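SPOU RRNA methylase (Sulfolobus acidocaldarius, PDB 4CNG) methylates the 2'-hydroxyl of cytidine 32 in tRNA, using S-adenosyl-L-methionine as methyl donor and working as a homodimer of the SPOUT class. Local coordinates at residues Ser111-Asp116 against Phe150-Pro155. The protein carries 1 engineered substitution. Sequence-based numbering, arbitrary orientation.
Sequences SIRPID and FIPANP. With SAH (S-adenosyl-L-homocysteine), chain C.
With CG of Arg113 set opposite its carbonyl carbon (chi1 -53°) and the chain bent again at chi2, the guanidinium of the conformer described, one of two modelled, swings alongside Phe150 at the edge of the ring; the phenylalanine has its CG trans to its own N (chi1 177°). NE of Arg113 lies near the ring plane, 3.7 Å from CD2 of Phe150, and CB of Phe150 sits over one guanidinium face, toward its rim. The two planes stand nearly perpendicular, so this is an edge approach and not a flat cation-pi stack.

In this conformer NH1 of Arg113 also bonds to the carbonyl O of Ile112 at 3.0 Å, coming from above the carbonyl plane. From the opposite face that oxygen takes the N-H of Phe150, an almost straight bond of 3.1 Å to Ile112 O. The backbone N of Arg113 donates to OD2 of Asp116 (3.0 Å), and Asp116 N returns a bond to Arg113 O, closing the turn.

Next along the chain, Pro114 and Pro152 reach toward each other through their CD corners, 3.6 Å from CD of Pro114 to CD of Pro152. The O of Phe150 is buried beside CD of Arg113 and CD of Pro114 and has no hydrogen-bond partner in the model.

One residue on, Ile151 reads the adenine edge of S-adenosyl-L-homocysteine: its N donates to N1 at 2.9 Å, and its O accepts from N6. This loop belongs to the knotted C-terminal part that binds the cofactor in SPOUT methyltransferases, and the Phe150-Ile112 bond joins it to the end of strand 111-112. Phe150 directly follows strand 147-149, which runs parallel to 111-112, the edge strand of this chain's sheet; helix 162-175 packs on Pro114 and Ile151, and Tyr171 of the second subunit touches both residues.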
ATOM      1  N   SER A 111     -18.146   0.724 -12.761  0.50 13.68           N
ATOM      2  CA  SER A 111     -17.455   0.219 -11.593  0.50 13.20           C
ATOM      3  C   SER A 111     -16.758  -1.114 -11.883  0.50 13.56           C
ATOM      4  O   SER A 111     -17.355  -2.040 -12.424  0.50 17.87           O
ATOM      5  CB  SER A 111     -18.441   0.050 -10.457  0.50 13.55           C
ATOM      6  OG  SER A 111     -19.367  -0.970 -10.787  0.50 13.83           O
ATOM      7  N   ILE A 112     -15.518  -1.230 -11.426  1.00 11.73           N
ATOM      8  CA  ILE A 112     -14.752  -2.461 -11.586  1.00 11.26           C
ATOM      9  C   ILE A 112     -13.934  -2.765 -10.335  1.00 11.44           C
ATOM     10  O   ILE A 112     -13.874  -1.958  -9.409  1.00 11.09           O
ATOM     11  CB  ILE A 112     -13.810  -2.385 -12.800  1.00 11.32           C
ATOM     12  CG1 ILE A 112     -12.737  -1.318 -12.577  1.00 10.81           C
ATOM     13  CG2 ILE A 112     -14.598  -2.102 -14.072  1.00 14.08           C
ATOM     14  CD1 ILE A 112     -11.612  -1.360 -13.589  1.00 12.09           C
ATOM     15  N   ARG A 113     -13.526  -4.026 -10.293  0.70 12.52           N
ATOM     16  CA  ARG A 113     -12.622  -4.503  -9.253  0.70 13.23           C
ATOM     17  C   ARG A 113     -11.297  -4.972  -9.846  0.70 43.42           C
ATOM     18  O   ARG A 113     -11.142  -5.042 -11.065  0.70 59.88           O
ATOM     19  CB  ARG A 113     -13.271  -5.635  -8.455  0.70 13.81           C
ATOM     20  CG  ARG A 113     -14.644  -5.293  -7.898  0.70 15.77           C
ATOM     21  CD  ARG A 113     -14.549  -4.245  -6.801  0.70 36.76           C
ATOM     22  NE  ARG A 113     -15.855  -3.935  -6.226  0.70 63.65           N
ATOM     23  CZ  ARG A 113     -16.672  -2.999  -6.691  0.70 62.93           C
ATOM     24  NH1 ARG A 113     -16.321  -2.275  -7.743  0.70 70.85           N
ATOM     25  NH2 ARG A 113     -17.841  -2.788  -6.104  0.70 43.75           N
ATOM     26  N   PRO A 114     -10.331  -5.247  -8.976  1.00 12.89           N
ATOM     27  CA  PRO A 114      -8.996  -5.547  -9.505  1.00 14.25           C
ATOM     28  C   PRO A 114      -8.998  -6.811 -10.359  1.00 37.68           C
ATOM     29  O   PRO A 114      -8.220  -6.915 -11.308  1.00 91.25           O
ATOM     30  CB  PRO A 114      -8.164  -5.768  -8.241  1.00 15.27           C
ATOM     31  CG  PRO A 114      -8.844  -4.943  -7.203  1.00 15.25           C
ATOM     32  CD  PRO A 114     -10.310  -5.010  -7.522  1.00 13.75           C
ATOM     33  N   ILE A 115      -9.865  -7.759 -10.020  1.00 16.13           N
ATOM     34  CA  ILE A 115      -9.961  -9.014 -10.763  1.00 17.55           C
ATOM     35  C   ILE A 115     -10.289  -8.764 -12.231  1.00 25.96           C
ATOM     36  O   ILE A 115     -10.011  -9.601 -13.091  1.00185.73           O
ATOM     37  CB  ILE A 115     -11.029  -9.946 -10.161  1.00 20.15           C
ATOM     38  CG1 ILE A 115     -10.945 -11.336 -10.796  1.00 29.18           C
ATOM     39  CG2 ILE A 115     -12.419  -9.355 -10.346  1.00 19.96           C
ATOM     40  CD1 ILE A 115      -9.734 -12.133 -10.360  1.00 30.51           C
ATOM     41  N   ASP A 116     -10.880  -7.608 -12.513  1.00 13.69           N
ATOM     42  CA  ASP A 116     -11.241  -7.251 -13.858  1.00 14.80           C
ATOM     43  C   ASP A 116     -10.074  -6.641 -14.668  1.00 14.56           C
ATOM     44  O   ASP A 116     -10.165  -6.483 -15.882  1.00 15.71           O
ATOM     45  CB  ASP A 116     -12.435  -6.270 -13.826  1.00 18.31           C
ATOM     46  CG  ASP A 116     -13.621  -6.819 -13.110  1.00 44.75           C
ATOM     47  OD1 ASP A 116     -14.115  -7.930 -13.389  1.00140.84           O
ATOM     48  OD2 ASP A 116     -14.220  -5.976 -12.431  1.00 18.70           O
ATOM     49  N   PHE A 150     -12.600   0.210  -7.530  1.00  9.72           N
ATOM     50  CA  PHE A 150     -12.625   0.070  -6.059  1.00 10.09           C
ATOM     51  C   PHE A 150     -11.695  -1.046  -5.634  1.00  9.44           C
ATOM     52  O   PHE A 150     -11.808  -2.148  -6.168  1.00 10.96           O
ATOM     53  CB  PHE A 150     -14.058  -0.258  -5.591  1.00 11.91           C
ATOM     54  CG  PHE A 150     -14.188  -0.495  -4.098  1.00 12.33           C
ATOM     55  CD1 PHE A 150     -13.902   0.527  -3.216  1.00 13.19           C
ATOM     56  CD2 PHE A 150     -14.567  -1.736  -3.558  1.00 14.17           C
ATOM     57  CE1 PHE A 150     -13.930   0.343  -1.847  1.00 99.55           C
ATOM     58  CE2 PHE A 150     -14.681  -1.904  -2.156  1.00 18.72           C
ATOM     59  CZ  PHE A 150     -14.362  -0.854  -1.322  1.00 90.68           C
ATOM     60  N   ILE A 151     -10.811  -0.763  -4.686  1.00  9.18           N
ATOM     61  CA  ILE A 151      -9.997  -1.804  -4.056  1.00 10.52           C
ATOM     62  C   ILE A 151     -10.761  -2.318  -2.847  1.00 10.58           C
ATOM     63  O   ILE A 151     -11.050  -1.562  -1.920  1.00 10.75           O
ATOM     64  CB  ILE A 151      -8.682  -1.187  -3.561  1.00 11.00           C
ATOM     65  CG1 ILE A 151      -7.881  -0.548  -4.713  1.00 14.16           C
ATOM     66  CG2 ILE A 151      -7.876  -2.261  -2.824  1.00 13.75           C
ATOM     67  CD1 ILE A 151      -6.826   0.449  -4.274  1.00 16.40           C
ATOM     68  N   PRO A 152     -11.074  -3.630  -2.862  1.00 12.38           N
ATOM     69  CA  PRO A 152     -11.855  -4.164  -1.758  1.00 15.15           C
ATOM     70  C   PRO A 152     -11.161  -3.993  -0.404  1.00 13.31           C
ATOM     71  O   PRO A 152      -9.984  -4.238  -0.287  1.00 14.47           O
ATOM     72  CB  PRO A 152     -12.005  -5.644  -2.135  1.00 20.66           C
ATOM     73  CG  PRO A 152     -12.008  -5.641  -3.618  1.00 20.14           C
ATOM     74  CD  PRO A 152     -11.003  -4.580  -3.982  1.00 15.51           C
ATOM     75  N   ALA A 153     -11.945  -3.583   0.579  1.00 12.87           N
ATOM     76  CA  ALA A 153     -11.461  -3.335   1.925  1.00 12.64           C
ATOM     77  C   ALA A 153     -12.693  -3.269   2.830  1.00 13.49           C
ATOM     78  O   ALA A 153     -13.813  -3.393   2.383  1.00 15.36           O
ATOM     79  CB  ALA A 153     -10.687  -2.025   1.977  1.00 12.63           C
ATOM     80  N   ASN A 154     -12.448  -3.154   4.125  1.00 13.30           N
ATOM     81  CA  ASN A 154     -13.510  -3.105   5.131  1.00 13.24           C
ATOM     82  C   ASN A 154     -14.627  -2.176   4.664  1.00 13.58           C
ATOM     83  O   ASN A 154     -14.388  -0.989   4.516  1.00 14.85           O
ATOM     84  CB  ASN A 154     -12.880  -2.561   6.405  1.00 13.08           C
ATOM     85  CG  ASN A 154     -13.823  -2.445   7.560  1.00 14.89           C
ATOM     86  OD1 ASN A 154     -15.018  -2.688   7.451  1.00 17.15           O
ATOM     87  ND2 ASN A 154     -13.280  -1.974   8.673  1.00 13.99           N
ATOM     88  N   PRO A 155     -15.863  -2.704   4.506  1.00 15.46           N
ATOM     89  CA  PRO A 155     -16.908  -1.824   3.982  1.00 18.35           C
ATOM     90  C   PRO A 155     -17.255  -0.696   4.943  1.00 18.39           C
ATOM     91  O   PRO A 155     -17.795   0.318   4.523  1.00 21.75           O
ATOM     92  CB  PRO A 155     -18.107  -2.751   3.760  1.00 24.38           C
ATOM     93  CG  PRO A 155     -17.782  -4.017   4.443  1.00 28.26           C
ATOM     94  CD  PRO A 155     -16.297  -4.108   4.553  1.00 19.42           C
TER
HETATM   95  N   SAH C1157     -12.422  11.616   1.484  1.00 23.61           N
HETATM   96  CA  SAH C1157     -11.829  11.293   0.159  1.00 18.02           C
HETATM   97  CB  SAH C1157     -10.811  10.185   0.369  1.00 16.99           C
HETATM   98  CG  SAH C1157      -9.761  10.098  -0.754  1.00 14.47           C
HETATM   99  SD  SAH C1157      -8.568   8.803  -0.443  1.00 12.63           S
HETATM  100  C   SAH C1157     -12.942  10.909  -0.773  1.00 25.55           C
HETATM  101  O   SAH C1157     -14.091  10.754  -0.353  1.00 56.48           O
HETATM  102  OXT SAH C1157     -12.783  10.887  -1.976  1.00 29.59           O
HETATM  103  C5' SAH C1157      -7.340   9.304  -1.651  1.00 11.42           C
HETATM  104  C4' SAH C1157      -7.290   8.479  -2.932  1.00  8.98           C
HETATM  105  O4' SAH C1157      -6.889   7.138  -2.609  1.00  9.22           O
HETATM  106  C3' SAH C1157      -8.580   8.308  -3.652  1.00  8.66           C
HETATM  107  O3' SAH C1157      -8.865   9.483  -4.428  1.00  9.92           O
HETATM  108  C2' SAH C1157      -8.346   7.075  -4.479  1.00  8.27           C
HETATM  109  O2' SAH C1157      -7.539   7.389  -5.607  1.00  8.92           O
HETATM  110  C1' SAH C1157      -7.528   6.217  -3.506  1.00  8.65           C
HETATM  111  N9  SAH C1157      -8.348   5.284  -2.676  1.00  8.06           N
HETATM  112  C8  SAH C1157      -8.385   5.218  -1.315  1.00  8.64           C
HETATM  113  N7  SAH C1157      -9.067   4.105  -0.929  1.00  8.82           N
HETATM  114  C5  SAH C1157      -9.423   3.460  -2.067  1.00  8.34           C
HETATM  115  C6  SAH C1157     -10.058   2.235  -2.351  1.00  8.41           C
HETATM  116  N6  SAH C1157     -10.530   1.429  -1.379  1.00  9.44           N
HETATM  117  N1  SAH C1157     -10.217   1.886  -3.605  1.00  8.99           N
HETATM  118  C2  SAH C1157      -9.735   2.674  -4.579  1.00  9.77           C
HETATM  119  N3  SAH C1157      -9.093   3.824  -4.430  1.00  8.92           N
HETATM  120  C4  SAH C1157      -8.918   4.191  -3.179  1.00  7.90           C